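PDB 3DTZ: putative Chlorite dismutase TA0507 from Thermoplasma acidophilum, which is of unconfirmed function but belongs to the chlorite dismutase family, so that it probably binds heme and may act as an oxidoreductase. Local coordinates for residues S30-L33 with L34-K37; S53-E56 with F57-N61; K95-V98 with Q99-R103; I200-I203 with A204-S207. All blocks are in the same frame, centred on the assembly; numbering follows the deposited sequence. Where two conformers were deposited one is given.

Contact 1 (S30-L33 with L34-K37)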
ATOM      1  N   SER D  30      12.975  10.200   7.880  1.00 14.72           N
ATOM      2  CA  SER D  30      12.804  11.084   6.725  1.00 14.24           C
ATOM      3  C   SER D  30      11.442  11.784   6.783  1.00 13.96           C
ATOM      4  O   SER D  30      10.491  11.250   7.367  1.00 13.36           O
ATOM      5  CB  SER D  30      13.016  10.331   5.415  1.00 14.65           C
ATOM      6  OG  SER D  30      11.996   9.358   5.201  1.00 18.89           O
ATOM      7  N   TYR D  31      11.397  13.004   6.253  1.00 13.56           N
ATOM      8  CA  TYR D  31      10.203  13.833   6.306  1.00 13.53           C
ATOM      9  C   TYR D  31       9.983  14.513   4.985  1.00 14.01           C
ATOM     10  O   TYR D  31      10.935  14.837   4.269  1.00 14.50           O
ATOM     11  CB  TYR D  31      10.349  14.919   7.392  1.00 13.59           C
ATOM     12  CG  TYR D  31      10.232  14.394   8.797  1.00 13.61           C
ATOM     13  CD1 TYR D  31      11.365  13.854   9.457  1.00 14.48           C
ATOM     14  CD2 TYR D  31       9.016  14.401   9.458  1.00 14.91           C
ATOM     15  CE1 TYR D  31      11.272  13.331  10.752  1.00 14.71           C
ATOM     16  CE2 TYR D  31       8.899  13.885  10.770  1.00 13.28           C
ATOM     17  CZ  TYR D  31      10.030  13.365  11.398  1.00 13.76           C
ATOM     18  OH  TYR D  31       9.916  12.864  12.659  1.00 15.52           O
ATOM     19  N   ARG D  32       8.717  14.789   4.702  1.00 14.85           N
ATOM     20  CA  ARG D  32       8.332  15.478   3.500  1.00 15.52           C
ATOM     21  C   ARG D  32       7.458  16.648   3.888  1.00 14.54           C
ATOM     22  O   ARG D  32       6.444  16.478   4.590  1.00 13.86           O
ATOM     23  CB  ARG D  32       7.556  14.545   2.591  1.00 15.86           C
ATOM     24  CG  ARG D  32       7.276  15.144   1.178  1.00 16.73           C
ATOM     25  CD  ARG D  32       6.534  14.155   0.301  1.00 17.49           C
ATOM     26  NE  ARG D  32       5.234  13.829   0.816  1.00 21.96           N
ATOM     27  CZ  ARG D  32       4.970  12.664   1.439  1.00 28.22           C
ATOM     28  NH1 ARG D  32       5.910  11.676   1.571  1.00 26.55           N
ATOM     29  NH2 ARG D  32       3.763  12.465   1.898  1.00 25.88           N
ATOM     30  N   LEU D  33       7.843  17.829   3.402  1.00 14.22           N
ATOM     31  CA  LEU D  33       7.039  19.045   3.593  1.00 14.42           C
ATOM     32  C   LEU D  33       5.640  18.890   2.989  1.00 15.44           C
ATOM     33  O   LEU D  33       5.482  18.398   1.861  1.00 13.45           O
ATOM     34  CB  LEU D  33       7.753  20.267   2.971  1.00 14.67           C
ATOM     35  CG  LEU D  33       9.095  20.639   3.608  1.00 16.86           C
ATOM     36  CD1 LEU D  33       9.629  21.872   2.900  1.00 17.12           C
ATOM     37  CD2 LEU D  33       8.914  20.956   5.112  1.00 19.67           C
ATOM     38  N   LEU D  34       4.623  19.279   3.762  1.00 15.75           N
ATOM     39  CA  LEU D  34       3.229  19.196   3.320  1.00 17.37           C
ATOM     40  C   LEU D  34       2.968  20.019   2.063  1.00 16.63           C
ATOM     41  O   LEU D  34       3.441  21.136   1.937  1.00 16.09           O
ATOM     42  CB  LEU D  34       2.274  19.648   4.433  1.00 17.87           C
ATOM     43  CG  LEU D  34       2.273  18.685   5.639  1.00 21.98           C
ATOM     44  CD1 LEU D  34       1.337  19.221   6.717  1.00 23.86           C
ATOM     45  CD2 LEU D  34       1.876  17.285   5.213  1.00 24.99           C
ATOM     46  N   GLU D  35       2.215  19.430   1.133  1.00 17.37           N
ATOM     47  CA  GLU D  35       1.890  20.057  -0.146  1.00 18.39           C
ATOM     48  C   GLU D  35       0.606  20.867   0.013  1.00 19.84           C
ATOM     49  O   GLU D  35      -0.119  20.700   0.996  1.00 19.22           O
ATOM     50  CB  GLU D  35       1.700  18.993  -1.236  1.00 19.21           C
ATOM     51  CG  GLU D  35       2.913  18.102  -1.488  1.00 21.35           C
ATOM     52  CD  GLU D  35       3.019  16.931  -0.508  1.00 24.95           C
ATOM     53  OE1 GLU D  35       2.123  16.744   0.347  1.00 22.93           O
ATOM     54  OE2 GLU D  35       3.999  16.186  -0.610  1.00 28.25           O
ATOM     55  N   GLY D  36       0.337  21.757  -0.942  1.00 21.11           N
ATOM     56  CA  GLY D  36      -0.907  22.537  -0.937  1.00 23.12           C
ATOM     57  C   GLY D  36      -0.773  23.897  -0.282  1.00 24.94           C
ATOM     58  O   GLY D  36      -1.751  24.634  -0.189  1.00 26.08           O
ATOM     59  N   LYS D  37       0.439  24.247   0.137  1.00 26.61           N
ATOM     60  CA  LYS D  37       0.711  25.534   0.784  1.00 29.00           C
ATOM     61  C   LYS D  37       1.818  26.303   0.070  1.00 29.57           C
ATOM     62  O   LYS D  37       2.902  25.764  -0.181  1.00 30.49           O
ATOM     63  CB  LYS D  37       1.092  25.316   2.265  1.00 29.07           C
TER
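Between R32 and E35 the chain runs off the end of strand 25-33 and stays extended: R32 has full beta angles, while L33 and L34, still extended but with less negative phi, carry it on into the loop, with 3.8 Å between L33 CA and L34 CA. No backbone hydrogen bond joins the two halves; the link between them is a salt bridge of side chains. R32 NE donates to E35 OE2 over 3.0 Å, the N-H...O angle being a bent 138°. The carboxylate comes in at the edge of the guanidinium, nearly coplanar with it at 21°, and OE2 accepts through its syn lone pair. Both chains have to fold to get there: R32 runs straight out, then bends at chi3 (63°), and E35 bends at chi2, which folds the carboxylate back onto R32. R32 CD also touches E35 OE2 at 3.4 Å. The strand itself lies between strands 79-85 and 106-116 in the antiparallel sheet of the chlorite dismutase-type fold. On the same guanidinium, NH1 of R32 bonds to the carbonyl O of D76, so the group is held at two of its nitrogens. A leucine in place of R32 would probably leave E35 without its charged mate and the D76 carbonyl without this donor. Beyond the bridge, L33 packs on R103 of a second subunit and L34 meets G36 of a third.

Contact 2 (S53-E56 with F57-N61)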
ATOM      1  N   SER D  53      17.687  25.036  15.167  1.00 18.74           N
ATOM      2  CA  SER D  53      17.357  24.612  16.521  1.00 19.23           C
ATOM      3  C   SER D  53      17.460  23.092  16.743  1.00 18.47           C
ATOM      4  O   SER D  53      17.969  22.652  17.779  1.00 18.55           O
ATOM      5  CB  SER D  53      15.995  25.141  16.952  1.00 20.29           C
ATOM      6  OG  SER D  53      15.760  24.791  18.311  1.00 22.94           O
ATOM      7  N   ILE D  54      16.987  22.295  15.782  1.00 16.96           N
ATOM      8  CA  ILE D  54      17.166  20.841  15.839  1.00 16.23           C
ATOM      9  C   ILE D  54      18.650  20.499  15.960  1.00 15.85           C
ATOM     10  O   ILE D  54      19.049  19.739  16.835  1.00 15.10           O
ATOM     11  CB  ILE D  54      16.525  20.130  14.598  1.00 15.25           C
ATOM     12  CG1 ILE D  54      15.013  20.328  14.626  1.00 16.88           C
ATOM     13  CG2 ILE D  54      16.883  18.637  14.585  1.00 15.20           C
ATOM     14  CD1 ILE D  54      14.257  19.675  13.468  1.00 16.63           C
ATOM     15  N   ASP D  55      19.462  21.135  15.124  1.00 17.28           N
ATOM     16  CA  ASP D  55      20.890  20.891  15.127  1.00 18.47           C
ATOM     17  C   ASP D  55      21.502  21.224  16.502  1.00 17.82           C
ATOM     18  O   ASP D  55      22.309  20.458  17.026  1.00 17.54           O
ATOM     19  CB  ASP D  55      21.538  21.685  13.995  1.00 20.12           C
ATOM     20  CG  ASP D  55      22.984  21.353  13.815  1.00 22.78           C
ATOM     21  OD1 ASP D  55      23.311  20.236  13.391  1.00 26.50           O
ATOM     22  OD2 ASP D  55      23.800  22.222  14.103  1.00 28.92           O
ATOM     23  N   GLU D  56      21.060  22.345  17.085  1.00 17.49           N
ATOM     24  CA  GLU D  56      21.508  22.775  18.409  0.50 17.37           C
ATOM     25  C   GLU D  56      21.109  21.780  19.516  1.00 16.85           C
ATOM     26  O   GLU D  56      21.877  21.569  20.463  1.00 16.24           O
ATOM     27  CB  GLU D  56      21.030  24.207  18.724  0.50 17.44           C
ATOM     28  CG  GLU D  56      19.566  24.357  19.179  0.50 18.54           C
ATOM     29  CD  GLU D  56      19.124  25.818  19.406  0.50 19.01           C
ATOM     30  OE1 GLU D  56      19.619  26.724  18.699  0.50 20.94           O
ATOM     31  OE2 GLU D  56      18.270  26.054  20.289  0.50 20.88           O
ATOM     32  N   PHE D  57      19.921  21.181  19.388  1.00 15.36           N
ATOM     33  CA  PHE D  57      19.437  20.148  20.330  1.00 15.33           C
ATOM     34  C   PHE D  57      20.427  18.974  20.401  1.00 15.00           C
ATOM     35  O   PHE D  57      20.790  18.513  21.489  1.00 14.23           O
ATOM     36  CB  PHE D  57      18.050  19.654  19.898  1.00 16.33           C
ATOM     37  CG  PHE D  57      17.580  18.409  20.609  1.00 16.80           C
ATOM     38  CD1 PHE D  57      16.876  18.499  21.832  1.00 18.60           C
ATOM     39  CD2 PHE D  57      17.798  17.156  20.045  1.00 17.54           C
ATOM     40  CE1 PHE D  57      16.431  17.346  22.508  1.00 18.94           C
ATOM     41  CE2 PHE D  57      17.345  15.993  20.703  1.00 20.42           C
ATOM     42  CZ  PHE D  57      16.656  16.097  21.936  1.00 19.55           C
ATOM     43  N   PHE D  58      20.835  18.495  19.225  1.00 14.27           N
ATOM     44  CA  PHE D  58      21.786  17.387  19.143  1.00 14.66           C
ATOM     45  C   PHE D  58      23.183  17.807  19.627  1.00 15.97           C
ATOM     46  O   PHE D  58      23.824  17.058  20.348  1.00 16.48           O
ATOM     47  CB  PHE D  58      21.802  16.782  17.717  1.00 14.46           C
ATOM     48  CG  PHE D  58      20.581  15.932  17.431  1.00 13.97           C
ATOM     49  CD1 PHE D  58      20.518  14.615  17.855  1.00 13.89           C
ATOM     50  CD2 PHE D  58      19.464  16.494  16.785  1.00 15.91           C
ATOM     51  CE1 PHE D  58      19.367  13.841  17.603  1.00 13.98           C
ATOM     52  CE2 PHE D  58      18.306  15.756  16.544  1.00 16.34           C
ATOM     53  CZ  PHE D  58      18.252  14.419  16.951  1.00 14.76           C
ATOM     54  N   SER D  59      23.621  19.007  19.267  1.00 16.98           N
ATOM     55  CA  SER D  59      24.970  19.443  19.642  1.00 18.95           C
ATOM     56  C   SER D  59      25.072  19.670  21.133  1.00 20.00           C
ATOM     57  O   SER D  59      26.167  19.619  21.692  1.00 20.69           O
ATOM     58  CB  SER D  59      25.349  20.738  18.928  1.00 19.14           C
ATOM     59  OG  SER D  59      25.368  20.517  17.533  1.00 23.55           O
ATOM     60  N   ALA D  60      23.941  19.969  21.769  1.00 20.87           N
ATOM     61  CA  ALA D  60      23.945  20.341  23.184  1.00 22.40           C
ATOM     62  C   ALA D  60      24.092  19.149  24.120  1.00 23.13           C
ATOM     63  O   ALA D  60      24.521  19.325  25.253  1.00 23.51           O
ATOM     64  CB  ALA D  60      22.699  21.150  23.542  1.00 22.79           C
ATOM     65  N   ASN D  61      23.749  17.948  23.647  1.00 22.81           N
ATOM     66  CA  ASN D  61      23.848  16.729  24.456  1.00 23.25           C
ATOM     67  C   ASN D  61      25.006  15.786  24.045  1.00 23.01           C
ATOM     68  O   ASN D  61      24.967  15.182  22.954  1.00 22.82           O
ATOM     69  CB  ASN D  61      22.498  15.976  24.481  1.00 23.49           C
ATOM     70  CG  ASN D  61      22.403  15.003  25.642  1.00 24.67           C
ATOM     71  OD1 ASN D  61      23.395  14.381  26.024  1.00 25.36           O
ATOM     72  ND2 ASN D  61      21.208  14.885  26.230  1.00 26.57           N
TER
HETATM   73  O   HOH W   1      24.630  18.746  15.978  1.00 34.21           O
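From S53 to A60 the backbone is the last part of helix 41-60, in which F57 N, F58 N and S59 N donate to S53 O, I54 O and D55 O, and the final i to i+4 bond, from A60 N to E56 O, is weak, its N-H...O angle 130°. On the buried side I54 and F58, one turn apart, lie side by side and point the same way. The CG2 branch of I54 sits in the plane of the F58 ring, at its edge, 3.8 Å from CE2. Chi1 of I54 (-65°) sets CG2 anti to its own N and so lays that methyl along the ring edge. F57, the residue just before, sets CD2 3.7 Å above one face of the F58 ring, off toward the rim. This helix packs across the sheet beside helix 88-102: F58 stacks on F67, also meets Y64 and Y83, and reaches A94, while F57 lies on R97. An alanine at F58 would probably open a gap among these aromatic rings and leave I54 CG2 without the ring edge beside it. The outer face of the helix is polar. A water lies 3.1 Å from D55 O, to which it donates, and close to S59 OG, at a short 2.5 Å. Past A60 the helix gives way to N61, whose OD1 accepts from the backbone N of G63.

Contact 3 (K95-V98 with Q99-R103)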
ATOM      1  N   LYS D  95      13.749  11.444  18.749  1.00 12.50           N
ATOM      2  CA  LYS D  95      12.645  11.210  17.789  1.00 12.84           C
ATOM      3  C   LYS D  95      11.487  12.178  18.076  1.00 11.52           C
ATOM      4  O   LYS D  95      10.929  12.795  17.169  1.00 11.49           O
ATOM      5  CB  LYS D  95      12.194   9.742  17.813  1.00 12.25           C
ATOM      6  CG  LYS D  95      10.961   9.436  16.889  1.00 11.89           C
ATOM      7  CD  LYS D  95       9.657   9.567  17.705  1.00 13.30           C
ATOM      8  CE  LYS D  95       8.404   9.241  16.842  1.00 11.51           C
ATOM      9  NZ  LYS D  95       7.209   9.177  17.728  1.00 10.68           N
ATOM     10  N   GLU D  96      11.154  12.354  19.340  1.00 12.00           N
ATOM     11  CA  GLU D  96      10.027  13.234  19.700  1.00 12.56           C
ATOM     12  C   GLU D  96      10.321  14.702  19.406  1.00 12.92           C
ATOM     13  O   GLU D  96       9.424  15.433  18.999  1.00 12.46           O
ATOM     14  CB  GLU D  96       9.672  13.081  21.159  1.00 12.84           C
ATOM     15  CG  GLU D  96       8.985  11.740  21.409  1.00 15.33           C
ATOM     16  CD  GLU D  96       8.878  11.401  22.873  1.00 17.34           C
ATOM     17  OE1 GLU D  96       9.645  11.951  23.719  1.00 18.35           O
ATOM     18  OE2 GLU D  96       8.020  10.550  23.157  1.00 17.91           O
ATOM     19  N   ARG D  97      11.577  15.086  19.602  1.00 12.16           N
ATOM     20  CA  ARG D  97      12.021  16.443  19.325  1.00 13.85           C
ATOM     21  C   ARG D  97      11.894  16.774  17.829  1.00 13.78           C
ATOM     22  O   ARG D  97      11.367  17.836  17.458  1.00 14.11           O
ATOM     23  CB  ARG D  97      13.486  16.592  19.758  1.00 15.00           C
ATOM     24  CG  ARG D  97      14.128  17.956  19.412  1.00 16.47           C
ATOM     25  CD  ARG D  97      13.556  19.075  20.255  1.00 22.55           C
ATOM     26  NE  ARG D  97      14.265  20.346  20.006  1.00 27.12           N
ATOM     27  CZ  ARG D  97      14.053  21.107  18.936  1.00 29.04           C
ATOM     28  NH1 ARG D  97      13.152  20.744  18.036  1.00 29.59           N
ATOM     29  NH2 ARG D  97      14.718  22.241  18.773  1.00 31.15           N
ATOM     30  N   VAL D  98      12.450  15.905  16.994  1.00 13.67           N
ATOM     31  CA  VAL D  98      12.376  16.057  15.543  1.00 14.63           C
ATOM     32  C   VAL D  98      10.883  16.031  15.103  1.00 14.03           C
ATOM     33  O   VAL D  98      10.413  16.904  14.383  1.00 13.49           O
ATOM     34  CB  VAL D  98      13.212  15.001  14.811  1.00 15.87           C
ATOM     35  CG1 VAL D  98      12.970  15.105  13.280  1.00 17.48           C
ATOM     36  CG2 VAL D  98      14.718  15.202  15.148  1.00 14.56           C
ATOM     37  N   GLN D  99      10.148  15.031  15.551  1.00 14.30           N
ATOM     38  CA  GLN D  99       8.723  14.969  15.211  1.00 14.19           C
ATOM     39  C   GLN D  99       7.916  16.211  15.605  1.00 13.64           C
ATOM     40  O   GLN D  99       7.086  16.683  14.814  1.00 13.23           O
ATOM     41  CB  GLN D  99       8.094  13.682  15.776  1.00 15.12           C
ATOM     42  CG  GLN D  99       6.685  13.427  15.266  1.00 15.90           C
ATOM     43  CD  GLN D  99       6.608  12.210  14.362  1.00 22.66           C
ATOM     44  OE1 GLN D  99       7.333  12.126  13.339  1.00 18.92           O
ATOM     45  NE2 GLN D  99       5.758  11.217  14.768  1.00 24.08           N
ATOM     46  N   ALA D 100       8.146  16.744  16.812  1.00 13.74           N
ATOM     47  CA  ALA D 100       7.389  17.911  17.314  1.00 12.75           C
ATOM     48  C   ALA D 100       7.687  19.118  16.440  1.00 13.32           C
ATOM     49  O   ALA D 100       6.800  19.943  16.191  1.00 11.84           O
ATOM     50  CB  ALA D 100       7.762  18.211  18.751  1.00 12.38           C
ATOM     51  N   SER D 101       8.937  19.208  15.972  1.00 13.68           N
ATOM     52  CA  SER D 101       9.346  20.335  15.132  1.00 15.07           C
ATOM     53  C   SER D 101       8.823  20.219  13.714  1.00 14.77           C
ATOM     54  O   SER D 101       8.489  21.241  13.079  1.00 14.86           O
ATOM     55  CB  SER D 101      10.879  20.457  15.116  1.00 16.24           C
ATOM     56  OG  SER D 101      11.270  21.123  16.320  1.00 20.12           O
HETATM   57  N   MSE D 102       8.758  18.978  13.225  1.00 15.03           N
HETATM   58  CA  MSE D 102       8.378  18.732  11.837  1.00 15.27           C
HETATM   59  C   MSE D 102       6.870  18.694  11.667  1.00 14.85           C
HETATM   60  O   MSE D 102       6.398  19.090  10.624  1.00 14.16           O
HETATM   61  CB  MSE D 102       8.936  17.409  11.304  1.00 15.85           C
HETATM   62  CG  MSE D 102      10.444  17.277  11.168  1.00 18.23           C
HETATM   63 SE   MSE D 102      11.283  18.738  10.117  0.75 25.24          SE
HETATM   64  CE  MSE D 102      10.609  18.263   8.468  1.00 23.77           C
ATOM     65  N   ARG D 103       6.115  18.212  12.668  1.00 14.10           N
ATOM     66  CA  ARG D 103       4.681  17.958  12.442  1.00 14.44           C
ATOM     67  C   ARG D 103       3.802  19.140  11.960  1.00 14.39           C
ATOM     68  O   ARG D 103       2.893  18.914  11.172  1.00 14.80           O
ATOM     69  CB  ARG D 103       4.038  17.133  13.576  1.00 15.72           C
ATOM     70  CG  ARG D 103       3.576  17.883  14.740  1.00 15.68           C
ATOM     71  CD  ARG D 103       2.598  17.027  15.581  1.00 13.47           C
ATOM     72  NE  ARG D 103       3.239  15.833  16.146  1.00 13.15           N
ATOM     73  CZ  ARG D 103       3.923  15.783  17.293  1.00 14.80           C
ATOM     74  NH1 ARG D 103       4.161  16.884  18.031  1.00 11.22           N
ATOM     75  NH2 ARG D 103       4.402  14.632  17.709  1.00 13.14           N
TER
HETATM   76  O   HOH W   2       6.828  14.431  19.376  1.00 14.46           O
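K95 to R103 run along the C-terminal part of helix 88-102, which packs on strands 25-33 and 79-85 beside helix 41-60 and borders a neighbouring subunit. Q99 N, A100 N, S101 N and M102 N donate to K95 O, E96 O, R97 O and V98 O. Toward the sheet, V98 and the selenomethionine M102 lie alongside each other, V98 CG1 meeting M102 CG at 3.9 Å, and both rest on Y31. Facing helix 41-60, R97 bends at chi2 (70°), and the edge of its guanidinium comes up to S101, with R97 NH1 2.6 Å from S101 OG. S101 OG, set anti to its own carbonyl carbon, gives a weak bond of 3.5 Å to R97 O. A water joins the turns on another side: it donates to E96 O over 2.8 Å and accepts from R103 NH2 over 3.0 Å. K95 and Q99 run side by side in the same direction, but their polar ends part company: K95 NZ bonds to S72 O of the third subunit, while Q99 OE1 probably accepts from Y31 OH in its own chain and Q99 NE2 reaches T75 O of that subunit. E96 pairs with R71, and R103 with D78, both of the third subunit. One face of the helix thus spends its charges across the subunit boundary: D78 probably offsets the charge of R103, and E96 that of R71, while K95 is met by the S72 carbonyl.

Contact 4 (I200-I203 with A204-S207)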
ATOM      1  N   ILE D 200      29.162   7.584   1.597  1.00 15.94           N
ATOM      2  CA  ILE D 200      29.832   7.321   0.324  1.00 16.75           C
ATOM      3  C   ILE D 200      30.283   8.625  -0.339  1.00 17.25           C
ATOM      4  O   ILE D 200      29.626   9.648  -0.173  1.00 15.91           O
ATOM      5  CB  ILE D 200      28.921   6.528  -0.661  1.00 17.87           C
ATOM      6  CG1 ILE D 200      27.723   7.356  -1.088  1.00 19.09           C
ATOM      7  CG2 ILE D 200      28.488   5.183  -0.040  1.00 16.71           C
ATOM      8  CD1 ILE D 200      26.826   6.685  -2.166  1.00 18.38           C
ATOM      9  N   PRO D 201      31.439   8.591  -1.022  1.00 17.56           N
ATOM     10  CA  PRO D 201      31.879   9.781  -1.782  1.00 18.20           C
ATOM     11  C   PRO D 201      31.270   9.968  -3.181  1.00 18.08           C
ATOM     12  O   PRO D 201      31.341  11.072  -3.714  1.00 19.13           O
ATOM     13  CB  PRO D 201      33.390   9.588  -1.891  1.00 18.15           C
ATOM     14  CG  PRO D 201      33.600   8.066  -1.837  1.00 19.39           C
ATOM     15  CD  PRO D 201      32.461   7.521  -0.985  1.00 16.96           C
ATOM     16  N   ASP D 202      30.756   8.908  -3.796  1.00 18.31           N
ATOM     17  CA  ASP D 202      30.432   8.924  -5.245  1.00 19.24           C
ATOM     18  C   ASP D 202      29.272   7.992  -5.512  1.00 18.89           C
ATOM     19  O   ASP D 202      29.371   6.779  -5.289  1.00 19.34           O
ATOM     20  CB  ASP D 202      31.692   8.511  -6.062  1.00 20.16           C
ATOM     21  CG  ASP D 202      31.506   8.576  -7.590  1.00 22.29           C
ATOM     22  OD1 ASP D 202      30.419   8.317  -8.161  1.00 21.78           O
ATOM     23  OD2 ASP D 202      32.524   8.832  -8.262  1.00 28.07           O
ATOM     24  N   ILE D 203      28.156   8.567  -5.962  1.00 18.39           N
ATOM     25  CA  ILE D 203      26.913   7.811  -6.162  1.00 17.60           C
ATOM     26  C   ILE D 203      27.152   6.678  -7.169  1.00 17.27           C
ATOM     27  O   ILE D 203      26.870   5.514  -6.866  1.00 16.72           O
ATOM     28  CB  ILE D 203      25.736   8.729  -6.624  1.00 16.93           C
ATOM     29  CG1 ILE D 203      25.362   9.741  -5.523  1.00 17.57           C
ATOM     30  CG2 ILE D 203      24.485   7.907  -6.939  1.00 14.96           C
ATOM     31  CD1 ILE D 203      24.462  10.880  -6.029  1.00 19.55           C
ATOM     32  N   ALA D 204      27.687   7.024  -8.343  1.00 17.79           N
ATOM     33  CA  ALA D 204      27.876   6.038  -9.428  1.00 17.89           C
ATOM     34  C   ALA D 204      28.812   4.893  -9.019  1.00 18.26           C
ATOM     35  O   ALA D 204      28.524   3.722  -9.286  1.00 18.22           O
ATOM     36  CB  ALA D 204      28.386   6.734 -10.713  1.00 18.42           C
ATOM     37  N   ALA D 205      29.910   5.239  -8.345  1.00 17.84           N
ATOM     38  CA  ALA D 205      30.872   4.248  -7.850  1.00 17.92           C
ATOM     39  C   ALA D 205      30.215   3.279  -6.864  1.00 17.80           C
ATOM     40  O   ALA D 205      30.422   2.068  -6.946  1.00 18.59           O
ATOM     41  CB  ALA D 205      32.062   4.943  -7.206  1.00 17.91           C
ATOM     42  N   TRP D 206      29.403   3.812  -5.950  1.00 17.49           N
ATOM     43  CA  TRP D 206      28.684   2.986  -4.993  1.00 16.91           C
ATOM     44  C   TRP D 206      27.732   2.037  -5.730  1.00 16.21           C
ATOM     45  O   TRP D 206      27.656   0.855  -5.395  1.00 15.18           O
ATOM     46  CB  TRP D 206      27.920   3.846  -3.990  1.00 18.42           C
ATOM     47  CG  TRP D 206      26.797   3.112  -3.302  1.00 18.66           C
ATOM     48  CD1 TRP D 206      25.446   3.307  -3.496  1.00 20.23           C
ATOM     49  CD2 TRP D 206      26.908   2.070  -2.323  1.00 19.68           C
ATOM     50  NE1 TRP D 206      24.722   2.454  -2.704  1.00 20.76           N
ATOM     51  CE2 TRP D 206      25.585   1.675  -1.980  1.00 19.86           C
ATOM     52  CE3 TRP D 206      27.983   1.427  -1.715  1.00 20.55           C
ATOM     53  CZ2 TRP D 206      25.317   0.666  -1.051  1.00 20.69           C
ATOM     54  CZ3 TRP D 206      27.719   0.429  -0.777  1.00 21.35           C
ATOM     55  CH2 TRP D 206      26.393   0.061  -0.453  1.00 20.86           C
ATOM     56  N   SER D 207      27.022   2.559  -6.731  1.00 16.15           N
ATOM     57  CA  SER D 207      26.075   1.740  -7.505  1.00 17.11           C
ATOM     58  C   SER D 207      26.819   0.592  -8.198  1.00 17.52           C
ATOM     59  O   SER D 207      26.324  -0.549  -8.256  1.00 17.98           O
ATOM     60  CB  SER D 207      25.310   2.591  -8.535  1.00 18.01           C
ATOM     61  OG  SER D 207      24.305   1.815  -9.180  1.00 16.71           O
TER
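I200 and W206 meet where the chain turns from strand 194-200 into helix 203-213. Their side chains cross at about a right angle, with I200 CD1 pressed against W206 CB at 3.5 Å. I200 adopts the less common first torsion, 66°, which puts CG1 between its backbone N and carbonyl carbon, and the extended chi2 then carries CD1 to the root of the indole. Its other branch, CG2, sits 3.8 Å above one face of the W206 indole, displaced toward the rim. W206 has CG anti to its backbone N, which lays the indole beside I200.

D202 is the N-cap. Its OD1 accepts from A205 N over 3.1 Å in a nearly straight bond of 170°. The N-H meets OD1 from above the carboxylate plane, 67° out of it. A205 CB packs on D202 CG at 3.7 Å. A negative carboxylate here would probably interact well with the positive end of the helix dipole. W206 N closes the first turn on D202 O at 3.0 Å, and S207 N bonds to I203 O.

W206 NE1 and S207 OG bond to the second subunit, the indole donating to G188 O and the hydroxyl bonding to F187 O of that chain. Within the chain, I200 and W206 both pack on V141 of strand 139-147, I203 on Y139 of the same strand, and the indole meets the ring of Y198 on strand 194-200.

Contacts 3 and 4 are largely buried, while contacts 1 and 2 are only partly so, contact 2 carrying an exposed outer face. Contacts 1, 2 and 3 form one neighbourhood: Y31 at contact 1 reaches Q99, V98 and M102 at contact 3, and contact 3 in turn packs R97 and S101 against F57 and I54 at contact 2. Contact 4 stands apart, about 31 Å centre to centre from contact 3 and on the opposite side of the chain's centre. The chemistry follows position: a salt bridge at a strand end, aromatic packing between helix and sheet, charged groups at a subunit boundary, and a helix cap beside a buried indole.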